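Local structure of kallistatin (Homo sapiens, 6F4V) at residues Y17-S22 and P288-T293; V130-L135 and S153-D158; H139-K142 and I148-L151; C217-M222 and N257-R262; F231-N236 and R241-V246. The protein inhibits tissue kallikrein as a serpin, forming a stable equimolar complex with the protease that cleaves its reactive site. All blocks are in the same frame, centred on the assembly; numbering follows the deposited sequence.

Contact 1: residues Y17-S22 and P288-T293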
# COMPACT_ATOMS: atom_id res chain seq x y z
N TYR A 17 -7.03 -0.10 6.45
CA TYR A 17 -8.19 0.09 5.55
C TYR A 17 -9.44 0.35 6.39
O TYR A 17 -10.22 1.28 6.12
CB TYR A 17 -8.38 -1.11 4.61
CG TYR A 17 -9.54 -0.85 3.71
CD1 TYR A 17 -9.40 -0.11 2.56
CD2 TYR A 17 -10.83 -1.19 4.10
CE1 TYR A 17 -10.50 0.23 1.78
CE2 TYR A 17 -11.96 -0.82 3.36
CZ TYR A 17 -11.79 -0.12 2.20
OH TYR A 17 -12.93 0.26 1.48
N TYR A 18 -9.68 -0.51 7.35
CA TYR A 18 -10.92 -0.41 8.14
C TYR A 18 -11.05 0.95 8.83
O TYR A 18 -12.13 1.54 8.85
CB TYR A 18 -11.00 -1.51 9.16
CG TYR A 18 -12.33 -1.51 9.89
CD1 TYR A 18 -13.43 -2.18 9.35
CD2 TYR A 18 -12.49 -0.85 11.10
CE1 TYR A 18 -14.65 -2.21 10.01
CE2 TYR A 18 -13.72 -0.87 11.78
CZ TYR A 18 -14.79 -1.56 11.22
OH TYR A 18 -16.04 -1.61 11.84
N LEU A 19 -9.95 1.44 9.38
CA LEU A 19 -9.93 2.75 10.07
C LEU A 19 -10.28 3.87 9.08
O LEU A 19 -11.16 4.69 9.35
CB LEU A 19 -8.57 2.99 10.73
CG LEU A 19 -8.37 4.36 11.45
CD1 LEU A 19 -7.19 4.33 12.40
CD2 LEU A 19 -8.09 5.50 10.50
N ILE A 20 -9.65 3.86 7.90
CA ILE A 20 -9.90 4.91 6.91
C ILE A 20 -11.35 4.85 6.43
O ILE A 20 -12.03 5.88 6.34
CB ILE A 20 -9.00 4.78 5.64
CG1 ILE A 20 -7.51 4.78 6.01
CG2 ILE A 20 -9.28 5.90 4.64
CD1 ILE A 20 -7.04 6.00 6.77
N ALA A 21 -11.80 3.66 6.12
CA ALA A 21 -13.16 3.47 5.59
C ALA A 21 -14.23 3.86 6.59
O ALA A 21 -15.29 4.34 6.22
CB ALA A 21 -13.36 2.03 5.16
N SER A 22 -13.95 3.63 7.87
CA SER A 22 -14.92 3.95 8.90
C SER A 22 -14.86 5.43 9.28
O SER A 22 -15.90 6.02 9.59
CB SER A 22 -14.79 2.94 10.03
OG SER A 22 -13.64 3.20 10.71
N PRO A 288 -1.69 6.81 15.57
CA PRO A 288 -1.95 6.65 17.00
C PRO A 288 -3.20 5.82 17.32
O PRO A 288 -3.28 5.23 18.41
CB PRO A 288 -2.13 8.11 17.48
CG PRO A 288 -1.26 8.88 16.56
CD PRO A 288 -1.48 8.23 15.22
N ARG A 289 -4.17 5.76 16.40
CA ARG A 289 -5.34 4.92 16.57
C ARG A 289 -5.18 3.48 16.10
O ARG A 289 -6.14 2.72 16.21
CB ARG A 289 -6.55 5.59 15.94
CG ARG A 289 -6.91 6.87 16.65
CD ARG A 289 -8.16 7.53 16.11
NE ARG A 289 -8.13 7.86 14.69
CZ ARG A 289 -7.37 8.81 14.13
NH1 ARG A 289 -6.51 9.53 14.84
NH2 ARG A 289 -7.44 9.01 12.82
N LEU A 290 -3.99 3.10 15.62
CA LEU A 290 -3.69 1.72 15.23
C LEU A 290 -2.55 1.12 16.02
O LEU A 290 -1.89 0.20 15.54
CB LEU A 290 -3.36 1.68 13.73
CG LEU A 290 -4.48 2.04 12.79
CD1 LEU A 290 -4.02 2.10 11.34
CD2 LEU A 290 -5.63 1.06 12.94
N GLY A 291 -2.30 1.63 17.22
CA GLY A 291 -1.29 1.08 18.12
C GLY A 291 0.00 1.87 18.25
O GLY A 291 0.93 1.40 18.93
N PHE A 292 0.09 3.05 17.63
CA PHE A 292 1.35 3.79 17.59
C PHE A 292 1.34 5.02 18.50
O PHE A 292 2.04 5.99 18.23
CB PHE A 292 1.68 4.18 16.15
CG PHE A 292 1.87 2.99 15.23
CD1 PHE A 292 0.76 2.35 14.69
CD2 PHE A 292 3.12 2.48 14.98
CE1 PHE A 292 0.91 1.25 13.85
CE2 PHE A 292 3.28 1.38 14.13
CZ PHE A 292 2.18 0.78 13.57
N THR A 293 0.59 4.97 19.60
CA THR A 293 0.59 6.11 20.53
C THR A 293 1.98 6.40 21.10
O THR A 293 2.36 7.57 21.18
CB THR A 293 -0.40 5.90 21.68
OG1 THR A 293 -0.14 4.63 22.29
CG2 THR A 293 -1.78 5.94 21.15
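L19, on a helix running through 17-22, and L290, in the irregular 288-293 segment, mark the nearest backbone approach, with their CA atoms 8.2 Å apart. Across that gap the two leucines meet through their branches. CD1 of L19 lies over the branch carbon of L290, 3.6 Å from its CG and 3.7 Å from its CD2, while CD1 of L290 lies a little farther off, at 4.0 Å. The reach of L19 comes from an almost fully extended side chain: CG stands opposite the backbone N (chi1 177°), which carries the methyls out from the helix. Leucine suits both places because a branched apolar end fills the space between a helix and a turning chain. In the serpin fold this joins the long first helix, 6-23, to the loop that follows the short helix 283-286, 266 residues later in sequence. With an alanine in place of L290 the CD1 methyl of L19 is likely to lose most of its apolar seat, and the side chain of F16, which L290 also touches, part of its cover. R289 works differently, giving its aliphatic base to the packing, with CB 3.8 Å from CD1 of L19. Beyond that its chain bends, and the guanidinium, obliquely near L19 CD2, forms a salt bridge from NE to E23 OE2 and a hydrogen bond from NH1 to the carbonyl O of Q285.

Contact 2: residues V130-L135 and S153-D158; sequences VGTIQL and SELKKD
I133 and T132, neighbours on helix 129-143, close over L155, which lies in the loop leading from that helix back to strand 159-172. In serpin terms the helix corresponds to helix F, which rides over the large central sheet, and the loop is its return connection. Across the contact the interaction is entirely apolar. I133 and L155 run antiparallel alongside one another, so that CB of L155 lies 3.7 Å from CD1 of I133 while CD2 of L155 reaches back to 3.9 Å from I133 CG1. Isoleucine suits this place because its longer branch, CG1 to CD1, extended at chi2 (174°), reaches along the leucine instead of merely butting against it. With a serine at I133 the near side of L155 would probably be left bare and its isobutyl group freer to turn. F126 touches both L155 and T132. The hydroxyl of T132 turns to partners outside the two segments. Its OG1 bonds to OG1 of T124 and to the backbone O of D128, which satisfies the hydroxyl of a buried side chain and fixes its rotation. Threonine therefore serves two surroundings at once: with the hydroxyl held in this way, the methyl is turned toward the leucine, the two side chains set roughly perpendicular, with T132 CG2 3.7 Å from L155 CD2.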
# COMPACT_ATOMS: atom_id res chain seq x y z
N VAL A 130 13.19 24.54 1.92
CA VAL A 130 12.73 24.49 0.53
C VAL A 130 13.55 23.50 -0.32
O VAL A 130 12.99 22.65 -1.03
CB VAL A 130 12.70 25.90 -0.12
CG1 VAL A 130 12.52 25.83 -1.64
CG2 VAL A 130 11.59 26.73 0.50
N GLY A 131 14.87 23.62 -0.23
CA GLY A 131 15.78 22.73 -0.96
C GLY A 131 15.67 21.26 -0.55
O GLY A 131 15.81 20.37 -1.39
N THR A 132 15.44 21.02 0.73
CA THR A 132 15.39 19.65 1.25
C THR A 132 14.08 18.98 0.83
O THR A 132 14.09 17.84 0.41
CB THR A 132 15.59 19.62 2.78
OG1 THR A 132 16.92 20.06 3.10
CG2 THR A 132 15.42 18.19 3.35
N ILE A 133 12.96 19.69 0.95
CA ILE A 133 11.68 19.24 0.44
C ILE A 133 11.77 18.87 -1.04
O ILE A 133 11.29 17.81 -1.45
CB ILE A 133 10.54 20.26 0.70
CG1 ILE A 133 10.09 20.16 2.17
CG2 ILE A 133 9.33 20.02 -0.20
CD1 ILE A 133 9.07 21.20 2.60
N GLN A 134 12.39 19.75 -1.84
CA GLN A 134 12.56 19.47 -3.27
C GLN A 134 13.43 18.23 -3.50
O GLN A 134 13.09 17.38 -4.34
CB GLN A 134 13.14 20.69 -4.01
CG GLN A 134 13.00 20.66 -5.53
CD GLN A 134 13.97 21.58 -6.25
OE1 GLN A 134 15.11 21.77 -5.83
NE2 GLN A 134 13.52 22.16 -7.37
N LEU A 135 14.55 18.12 -2.78
CA LEU A 135 15.44 16.96 -2.92
C LEU A 135 14.71 15.63 -2.63
O LEU A 135 14.83 14.67 -3.39
CB LEU A 135 16.66 17.10 -2.01
CG LEU A 135 17.68 15.95 -2.02
CD1 LEU A 135 18.54 15.95 -3.29
CD2 LEU A 135 18.55 15.98 -0.77
N SER A 153 4.81 17.17 2.26
CA SER A 153 4.08 18.45 2.09
C SER A 153 4.38 19.51 3.15
O SER A 153 3.98 20.66 2.98
CB SER A 153 2.58 18.17 2.05
OG SER A 153 2.21 17.38 3.16
N GLU A 154 5.03 19.12 4.26
CA GLU A 154 5.54 20.03 5.31
C GLU A 154 6.86 19.48 5.80
O GLU A 154 7.05 18.25 5.82
CB GLU A 154 4.68 20.03 6.57
CG GLU A 154 3.21 20.30 6.43
CD GLU A 154 2.46 19.99 7.72
OE1 GLU A 154 1.27 19.58 7.61
OE2 GLU A 154 3.05 20.15 8.82
N LEU A 155 7.73 20.37 6.29
CA LEU A 155 8.98 19.97 6.91
C LEU A 155 9.39 21.05 7.91
O LEU A 155 9.58 22.20 7.52
CB LEU A 155 10.06 19.80 5.83
CG LEU A 155 11.39 19.20 6.26
CD1 LEU A 155 11.19 17.75 6.68
CD2 LEU A 155 12.41 19.31 5.13
N LYS A 156 9.51 20.70 9.19
CA LYS A 156 9.92 21.67 10.21
C LYS A 156 11.42 21.93 10.15
O LYS A 156 12.20 21.09 9.68
CB LYS A 156 9.52 21.18 11.61
CG LYS A 156 8.03 21.00 11.80
CD LYS A 156 7.67 20.82 13.27
CE LYS A 156 6.19 21.07 13.53
NZ LYS A 156 5.31 20.12 12.79
N LYS A 157 11.84 23.11 10.63
CA LYS A 157 13.26 23.51 10.56
C LYS A 157 14.16 22.72 11.52
O LYS A 157 15.37 22.70 11.33
CB LYS A 157 13.44 25.03 10.80
CG LYS A 157 12.90 25.91 9.67
CD LYS A 157 13.01 27.41 9.96
CE LYS A 157 14.43 27.89 10.24
NZ LYS A 157 15.43 27.43 9.23
N ASP A 158 13.57 22.09 12.53
CA ASP A 158 14.31 21.29 13.52
C ASP A 158 14.35 19.77 13.20
O ASP A 158 14.67 18.95 14.07
CB ASP A 158 13.73 21.53 14.93
CG ASP A 158 12.22 21.32 15.01
OD1 ASP A 158 11.58 21.16 13.95
OD2 ASP A 158 11.67 21.33 16.13

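Contact 3: residues H139-K142 and I148-L151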
# COMPACT_ATOMS: atom_id res chain seq x y z
N HIS A 139 13.34 12.86 -5.56
CA HIS A 139 13.79 11.46 -5.46
C HIS A 139 12.61 10.49 -5.51
O HIS A 139 12.59 9.56 -6.32
CB HIS A 139 14.61 11.24 -4.18
CG HIS A 139 15.05 9.82 -3.98
ND1 HIS A 139 15.97 9.20 -4.80
CD2 HIS A 139 14.72 8.91 -3.03
CE1 HIS A 139 16.16 7.96 -4.39
NE2 HIS A 139 15.43 7.76 -3.31
N VAL A 140 11.60 10.75 -4.69
CA VAL A 140 10.40 9.91 -4.68
C VAL A 140 9.68 9.93 -6.04
O VAL A 140 9.25 8.88 -6.56
CB VAL A 140 9.47 10.29 -3.50
CG1 VAL A 140 8.13 9.55 -3.61
CG2 VAL A 140 10.16 10.01 -2.16
N LYS A 141 9.53 11.13 -6.60
CA LYS A 141 8.88 11.29 -7.91
C LYS A 141 9.61 10.49 -8.99
O LYS A 141 8.98 9.79 -9.78
CB LYS A 141 8.84 12.77 -8.29
CG LYS A 141 8.05 13.12 -9.54
CD LYS A 141 8.29 14.58 -9.92
CE LYS A 141 7.20 15.12 -10.83
NZ LYS A 141 6.90 14.22 -11.98
N LYS A 142 10.94 10.58 -9.00
CA LYS A 142 11.74 9.86 -9.98
C LYS A 142 11.56 8.34 -9.81
O LYS A 142 11.31 7.62 -10.77
CB LYS A 142 13.20 10.25 -9.83
CG LYS A 142 14.17 9.50 -10.72
CD LYS A 142 15.53 10.17 -10.67
CE LYS A 142 16.60 9.28 -11.29
NZ LYS A 142 16.22 8.87 -12.66
N ILE A 148 4.17 9.67 -7.75
CA ILE A 148 4.08 10.26 -6.41
C ILE A 148 4.85 11.58 -6.35
O ILE A 148 6.07 11.59 -6.26
CB ILE A 148 4.56 9.31 -5.30
CG1 ILE A 148 3.87 7.95 -5.42
CG2 ILE A 148 4.33 9.97 -3.95
CD1 ILE A 148 2.35 7.97 -5.39
N VAL A 149 4.08 12.65 -6.36
CA VAL A 149 4.54 14.04 -6.39
C VAL A 149 4.23 14.68 -5.01
O VAL A 149 3.16 14.44 -4.43
CB VAL A 149 3.79 14.82 -7.52
CG1 VAL A 149 4.40 16.21 -7.76
CG2 VAL A 149 3.85 14.05 -8.84
N ASP A 150 5.16 15.47 -4.51
CA ASP A 150 5.00 16.22 -3.28
C ASP A 150 4.67 15.33 -2.07
O ASP A 150 3.77 15.61 -1.28
CB ASP A 150 4.00 17.38 -3.47
CG ASP A 150 4.41 18.36 -4.61
OD1 ASP A 150 5.63 18.55 -4.89
OD2 ASP A 150 3.48 18.93 -5.25
N LEU A 151 5.41 14.23 -1.93
CA LEU A 151 5.19 13.32 -0.81
C LEU A 151 5.26 14.08 0.51
O LEU A 151 4.33 14.01 1.34
CB LEU A 151 6.20 12.18 -0.79
CG LEU A 151 6.13 11.28 0.45
CD1 LEU A 151 4.75 10.62 0.58
CD2 LEU A 151 7.25 10.26 0.47
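K141 meets I148 where the chain, after leaving helix 129-143, doubles back beside its own last turns. The helix corresponds to helix F of the serpin fold, and the returning segment 148-151 is part of its link to strand 159-172. Contact with K141 begins at the backbone, where CA lies 3.3 Å from the carbonyl O of I148 in a bent CA-H...O approach, 129° at the hydrogen. CB follows at 3.6 Å from the same oxygen, and CG passes it at a looser distance. The chain then runs on extended, beside V149 and pointing the same way, until CE comes 4.0 Å from V149 CG2; a turn about the CD-CE bond (chi4 -49°) swings the amino group aside. Lysine suits this partly exposed border because its methylenes can line the valine while its charge remains near the surface. V140 faces the interior instead, and its two methyls divide the work. CG1 packs 3.8 Å from CG2 of I148, and the helix side of this small core also rests on A334 of strand 328-340, as does L151. D150 adopts a left-handed backbone conformation that turns the chain, after which L151 points back toward the helix. Compact branched residues fill the narrow wedge between helix and sheet. There the other methyl of V140, CG2, meets CD2 of L151 at 3.9 Å.

Contact 4: residues C217-M222 and N257-R262; sequences CSVLRM and NLLRKR
The guanidinium of R221 receives L259 at its edge, near its own plane: NH1 lies 2.7 Å from the carbonyl O of L259. This hydrogen bond is short but weak, since the angle at its hydrogen is only 125°. The same NH1 also lies 3.4 Å from CB of L259, so the group is pressed close to the residue whose oxygen it holds. Outside the two segments the cation interacts with the ring of W208 in a cation-pi contact, and NH2 forms a salt bridge with D223 OD2. The side chain reaches this place by starting opposite its backbone N (chi1 -166°) and then bending at chi3 (79°), which brings the tip round to the loop. Its base packs as well: R221 CB lies 3.9 Å from CD1 of L259, as the two side chains overlap head to base. V219, two residues earlier on the same face of the strand, offers CG1 to that methyl at a looser 4.2 Å. L259 is the first residue after helix 249-258 to leave helical geometry, and the contact thus joins this helix end to strand 217-223, a strand of serpin sheet B. A leucine suits the spot because its methyl packs on R221 CB and V219. L258, just before it, belongs to the pocket that binds a sulfated glucoside in this structure. The positive charge would probably be favourable beside the carbonyl end of the helix, and with a carboxylate and an indole as further partners the arginine is probably held in one orientation.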
# COMPACT_ATOMS: atom_id res chain seq x y z
N CYS A 217 -21.90 -9.86 -2.27
CA CYS A 217 -20.88 -9.39 -3.20
C CYS A 217 -20.49 -10.47 -4.18
O CYS A 217 -20.80 -11.65 -3.98
CB CYS A 217 -19.62 -8.91 -2.43
SG CYS A 217 -18.64 -10.21 -1.64
N SER A 218 -19.87 -10.02 -5.28
CA SER A 218 -19.12 -10.88 -6.17
C SER A 218 -17.64 -10.55 -6.08
O SER A 218 -17.27 -9.45 -5.70
CB SER A 218 -19.62 -10.71 -7.60
OG SER A 218 -21.00 -11.06 -7.72
N VAL A 219 -16.80 -11.49 -6.45
CA VAL A 219 -15.35 -11.33 -6.38
C VAL A 219 -14.76 -11.85 -7.69
O VAL A 219 -15.07 -12.96 -8.12
CB VAL A 219 -14.76 -12.11 -5.19
CG1 VAL A 219 -13.24 -11.96 -5.09
CG2 VAL A 219 -15.43 -11.68 -3.87
N LEU A 220 -13.94 -11.02 -8.31
CA LEU A 220 -13.18 -11.34 -9.53
C LEU A 220 -11.73 -11.33 -9.16
O LEU A 220 -11.28 -10.37 -8.51
CB LEU A 220 -13.44 -10.24 -10.58
CG LEU A 220 -12.54 -10.25 -11.83
CD1 LEU A 220 -12.72 -11.53 -12.64
CD2 LEU A 220 -12.89 -9.06 -12.70
N ARG A 221 -10.97 -12.35 -9.56
CA ARG A 221 -9.53 -12.26 -9.43
C ARG A 221 -8.94 -12.24 -10.84
O ARG A 221 -9.25 -13.14 -11.65
CB ARG A 221 -8.97 -13.44 -8.66
CG ARG A 221 -7.53 -13.29 -8.18
CD ARG A 221 -6.96 -14.67 -7.77
NE ARG A 221 -6.55 -15.46 -8.92
CZ ARG A 221 -6.97 -16.68 -9.32
NH1 ARG A 221 -7.86 -17.40 -8.69
NH2 ARG A 221 -6.44 -17.20 -10.43
N MET A 222 -8.17 -11.19 -11.15
CA MET A 222 -7.49 -11.09 -12.44
C MET A 222 -5.99 -11.25 -12.23
O MET A 222 -5.39 -10.65 -11.32
CB MET A 222 -7.79 -9.77 -13.13
CG MET A 222 -9.20 -9.68 -13.64
SD MET A 222 -9.53 -8.11 -14.46
CE MET A 222 -8.64 -8.37 -15.98
N ASN A 257 -8.99 -19.09 -1.94
CA ASN A 257 -9.09 -20.56 -1.97
C ASN A 257 -10.31 -21.06 -2.74
O ASN A 257 -10.19 -22.05 -3.49
CB ASN A 257 -8.98 -21.16 -0.56
CG ASN A 257 -7.58 -21.02 0.00
OD1 ASN A 257 -6.61 -20.93 -0.76
ND2 ASN A 257 -7.45 -21.02 1.33
N LEU A 258 -11.43 -20.35 -2.65
CA LEU A 258 -12.56 -20.65 -3.49
C LEU A 258 -12.18 -20.50 -4.96
O LEU A 258 -12.52 -21.38 -5.79
CB LEU A 258 -13.75 -19.75 -3.19
CG LEU A 258 -14.40 -20.03 -1.83
CD1 LEU A 258 -15.33 -18.89 -1.45
CD2 LEU A 258 -15.13 -21.38 -1.87
N LEU A 259 -11.40 -19.46 -5.27
CA LEU A 259 -10.99 -19.25 -6.65
C LEU A 259 -9.77 -20.07 -7.08
O LEU A 259 -9.07 -19.70 -8.00
CB LEU A 259 -10.78 -17.77 -6.91
CG LEU A 259 -12.05 -16.96 -6.76
CD1 LEU A 259 -11.75 -15.47 -6.87
CD2 LEU A 259 -13.15 -17.36 -7.75
N ARG A 260 -9.49 -21.16 -6.40
CA ARG A 260 -8.51 -22.15 -6.86
C ARG A 260 -9.20 -23.40 -7.41
O ARG A 260 -8.51 -24.35 -7.76
CB ARG A 260 -7.58 -22.54 -5.72
CG ARG A 260 -6.62 -21.43 -5.34
CD ARG A 260 -5.83 -21.79 -4.09
NE ARG A 260 -4.75 -22.75 -4.35
CZ ARG A 260 -4.74 -24.05 -4.02
NH1 ARG A 260 -5.78 -24.65 -3.42
NH2 ARG A 260 -3.69 -24.80 -4.32
N LYS A 261 -10.54 -23.40 -7.46
CA LYS A 261 -11.33 -24.55 -7.92
C LYS A 261 -11.87 -24.17 -9.27
O LYS A 261 -12.51 -23.12 -9.42
CB LYS A 261 -12.51 -24.84 -7.01
CG LYS A 261 -12.15 -25.25 -5.59
CD LYS A 261 -12.10 -26.76 -5.43
CE LYS A 261 -12.22 -27.20 -3.97
NZ LYS A 261 -10.88 -27.22 -3.32
N ARG A 262 -11.65 -25.06 -10.25
CA ARG A 262 -11.96 -24.75 -11.62
C ARG A 262 -13.42 -24.53 -11.91
O ARG A 262 -13.74 -23.88 -12.87
CB ARG A 262 -11.37 -25.82 -12.59
CG ARG A 262 -10.57 -25.23 -13.74
CD ARG A 262 -10.98 -25.77 -15.12
NE ARG A 262 -11.61 -27.11 -15.10
CZ ARG A 262 -11.05 -28.28 -15.42
NH1 ARG A 262 -9.77 -28.41 -15.83
NH2 ARG A 262 -11.80 -29.37 -15.34

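Contact 5: residues F231-N236 and R241-V246; sequences FFILPN and REIEEV
I243 seats its branched side chain against P235 and I233, the two residues of strand 228-235 that point toward helix 240-244. This is the tight part. CG1 of I243 lies 3.8 Å from CB of P235 and 3.9 Å from its CG, so this arm lies against the CB-CG border of the ring. The other branch, CG2, faces CG2 of I233 more loosely at 4.1 Å. C217 of the neighbouring strand 217-223 touches I243 too. Isoleucine and proline suit the place because a branched apolar chain and a compact, fixed ring make a close apolar fit. Away from this core the turn becomes polar, with E242 and E245 exposed. R241 NH1 meets E244 OE1 at 3.1 Å from above the carboxylate plane, and its NH2 makes a weak bond to E245 OE2. The hydroxyls of Y17 and Y18 hydrogen-bond to E244 OE2 and E245 OE1. Another protein's chain pairs with F231, F232 and I233 in an antiparallel ladder, and the charge network that R241 builds with E244 and E245 continues to it. Buried E244 is thus shared among R241, Y17 and a basic side chain of that other chain, so its negative charge is probably well balanced.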
# COMPACT_ATOMS: atom_id res chain seq x y z
N PHE A 231 -7.69 -8.70 -6.74
CA PHE A 231 -9.07 -8.96 -6.46
C PHE A 231 -9.87 -7.67 -6.59
O PHE A 231 -9.56 -6.66 -5.93
CB PHE A 231 -9.24 -9.51 -5.04
CG PHE A 231 -8.50 -10.79 -4.80
CD1 PHE A 231 -7.14 -10.78 -4.54
CD2 PHE A 231 -9.17 -12.00 -4.84
CE1 PHE A 231 -6.45 -11.95 -4.32
CE2 PHE A 231 -8.48 -13.19 -4.59
CZ PHE A 231 -7.12 -13.16 -4.37
N PHE A 232 -10.91 -7.72 -7.43
CA PHE A 232 -11.91 -6.71 -7.53
C PHE A 232 -13.17 -7.27 -6.87
O PHE A 232 -13.75 -8.26 -7.34
CB PHE A 232 -12.19 -6.33 -8.99
CG PHE A 232 -11.05 -5.62 -9.69
CD1 PHE A 232 -10.66 -4.35 -9.31
CD2 PHE A 232 -10.37 -6.21 -10.75
CE1 PHE A 232 -9.64 -3.68 -9.99
CE2 PHE A 232 -9.36 -5.56 -11.42
CZ PHE A 232 -8.98 -4.30 -11.03
N ILE A 233 -13.58 -6.64 -5.77
CA ILE A 233 -14.68 -7.08 -4.95
C ILE A 233 -15.80 -6.09 -5.15
O ILE A 233 -15.64 -4.89 -4.95
CB ILE A 233 -14.29 -7.19 -3.48
CG1 ILE A 233 -13.16 -8.20 -3.35
CG2 ILE A 233 -15.48 -7.62 -2.64
CD1 ILE A 233 -12.07 -7.76 -2.41
N LEU A 234 -16.93 -6.63 -5.60
CA LEU A 234 -18.07 -5.83 -6.03
C LEU A 234 -19.25 -6.05 -5.08
O LEU A 234 -20.00 -7.01 -5.27
CB LEU A 234 -18.44 -6.23 -7.44
CG LEU A 234 -19.55 -5.41 -8.11
CD1 LEU A 234 -19.17 -3.94 -8.19
CD2 LEU A 234 -19.84 -5.97 -9.49
N PRO A 235 -19.42 -5.17 -4.06
CA PRO A 235 -20.59 -5.33 -3.20
C PRO A 235 -21.85 -5.05 -4.01
O PRO A 235 -21.83 -4.27 -4.98
CB PRO A 235 -20.36 -4.27 -2.12
CG PRO A 235 -18.89 -3.99 -2.15
CD PRO A 235 -18.60 -4.04 -3.62
N ASN A 236 -22.93 -5.72 -3.65
CA ASN A 236 -24.24 -5.41 -4.23
C ASN A 236 -24.54 -3.94 -3.90
O ASN A 236 -23.98 -3.37 -2.95
CB ASN A 236 -25.33 -6.32 -3.65
CG ASN A 236 -25.11 -7.79 -3.94
OD1 ASN A 236 -24.31 -8.18 -4.81
ND2 ASN A 236 -25.83 -8.62 -3.22
N ARG A 241 -20.63 -1.16 3.02
CA ARG A 241 -20.29 -1.26 4.44
C ARG A 241 -20.32 -2.67 4.98
O ARG A 241 -19.45 -3.03 5.80
CB ARG A 241 -21.14 -0.35 5.36
CG ARG A 241 -20.62 1.08 5.48
CD ARG A 241 -19.18 1.16 5.97
NE ARG A 241 -18.97 0.71 7.35
CZ ARG A 241 -17.79 0.44 7.91
NH1 ARG A 241 -16.66 0.51 7.20
NH2 ARG A 241 -17.73 0.08 9.19
N GLU A 242 -21.28 -3.47 4.53
CA GLU A 242 -21.39 -4.86 4.99
C GLU A 242 -20.14 -5.70 4.62
O GLU A 242 -19.67 -6.57 5.39
CB GLU A 242 -22.62 -5.55 4.40
CG GLU A 242 -23.93 -4.84 4.77
CD GLU A 242 -25.14 -5.77 4.82
OE1 GLU A 242 -26.20 -5.27 5.28
OE2 GLU A 242 -25.05 -6.97 4.44
N ILE A 243 -19.59 -5.42 3.45
CA ILE A 243 -18.39 -6.12 3.03
C ILE A 243 -17.17 -5.60 3.78
O ILE A 243 -16.31 -6.38 4.23
CB ILE A 243 -18.21 -6.01 1.50
CG1 ILE A 243 -19.44 -6.58 0.76
CG2 ILE A 243 -16.95 -6.69 1.08
CD1 ILE A 243 -19.83 -7.98 1.15
N GLU A 244 -17.11 -4.29 3.97
CA GLU A 244 -16.00 -3.70 4.73
C GLU A 244 -15.90 -4.27 6.15
O GLU A 244 -14.79 -4.48 6.67
CB GLU A 244 -16.10 -2.18 4.73
CG GLU A 244 -15.81 -1.56 3.36
CD GLU A 244 -15.90 -0.04 3.35
OE1 GLU A 244 -16.69 0.52 4.12
OE2 GLU A 244 -15.21 0.62 2.55
N GLU A 245 -17.06 -4.56 6.77
CA GLU A 245 -17.10 -5.12 8.14
C GLU A 245 -16.48 -6.49 8.24
O GLU A 245 -16.06 -6.87 9.31
CB GLU A 245 -18.52 -5.25 8.71
CG GLU A 245 -19.24 -3.95 8.94
CD GLU A 245 -18.76 -3.13 10.11
OE1 GLU A 245 -17.77 -3.45 10.83
OE2 GLU A 245 -19.44 -2.11 10.31
N VAL A 246 -16.39 -7.21 7.12
CA VAL A 246 -15.81 -8.54 7.12
C VAL A 246 -14.52 -8.64 6.28
O VAL A 246 -14.04 -9.75 6.02
CB VAL A 246 -16.85 -9.61 6.66
CG1 VAL A 246 -18.02 -9.67 7.65
CG2 VAL A 246 -17.33 -9.38 5.24

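How the contacts relate
Contact 1 spans most of the chain, from helix 6-23 to the loop after helix 283-286, and the other four lie within that span. Contacts 2 and 3, with centres 13 Å apart, share helix 129-143 and its return loop, contact 3 falling in sequence between the two segments of contact 2. Contacts 4 and 5 follow later, with centres 14 Å apart, on neighbouring strands 217-223 and 228-235; they lie across the chain's centre from the first pair, their centres 31 to 46 Å from it. Contact 1 touches contact 5 directly, through probable hydrogen bonds of Y17 and Y18 to E244 and E245. Strand 328-340, inserted in the large sheet between 159-172 and 312-324, is consistent with a relaxed serpin.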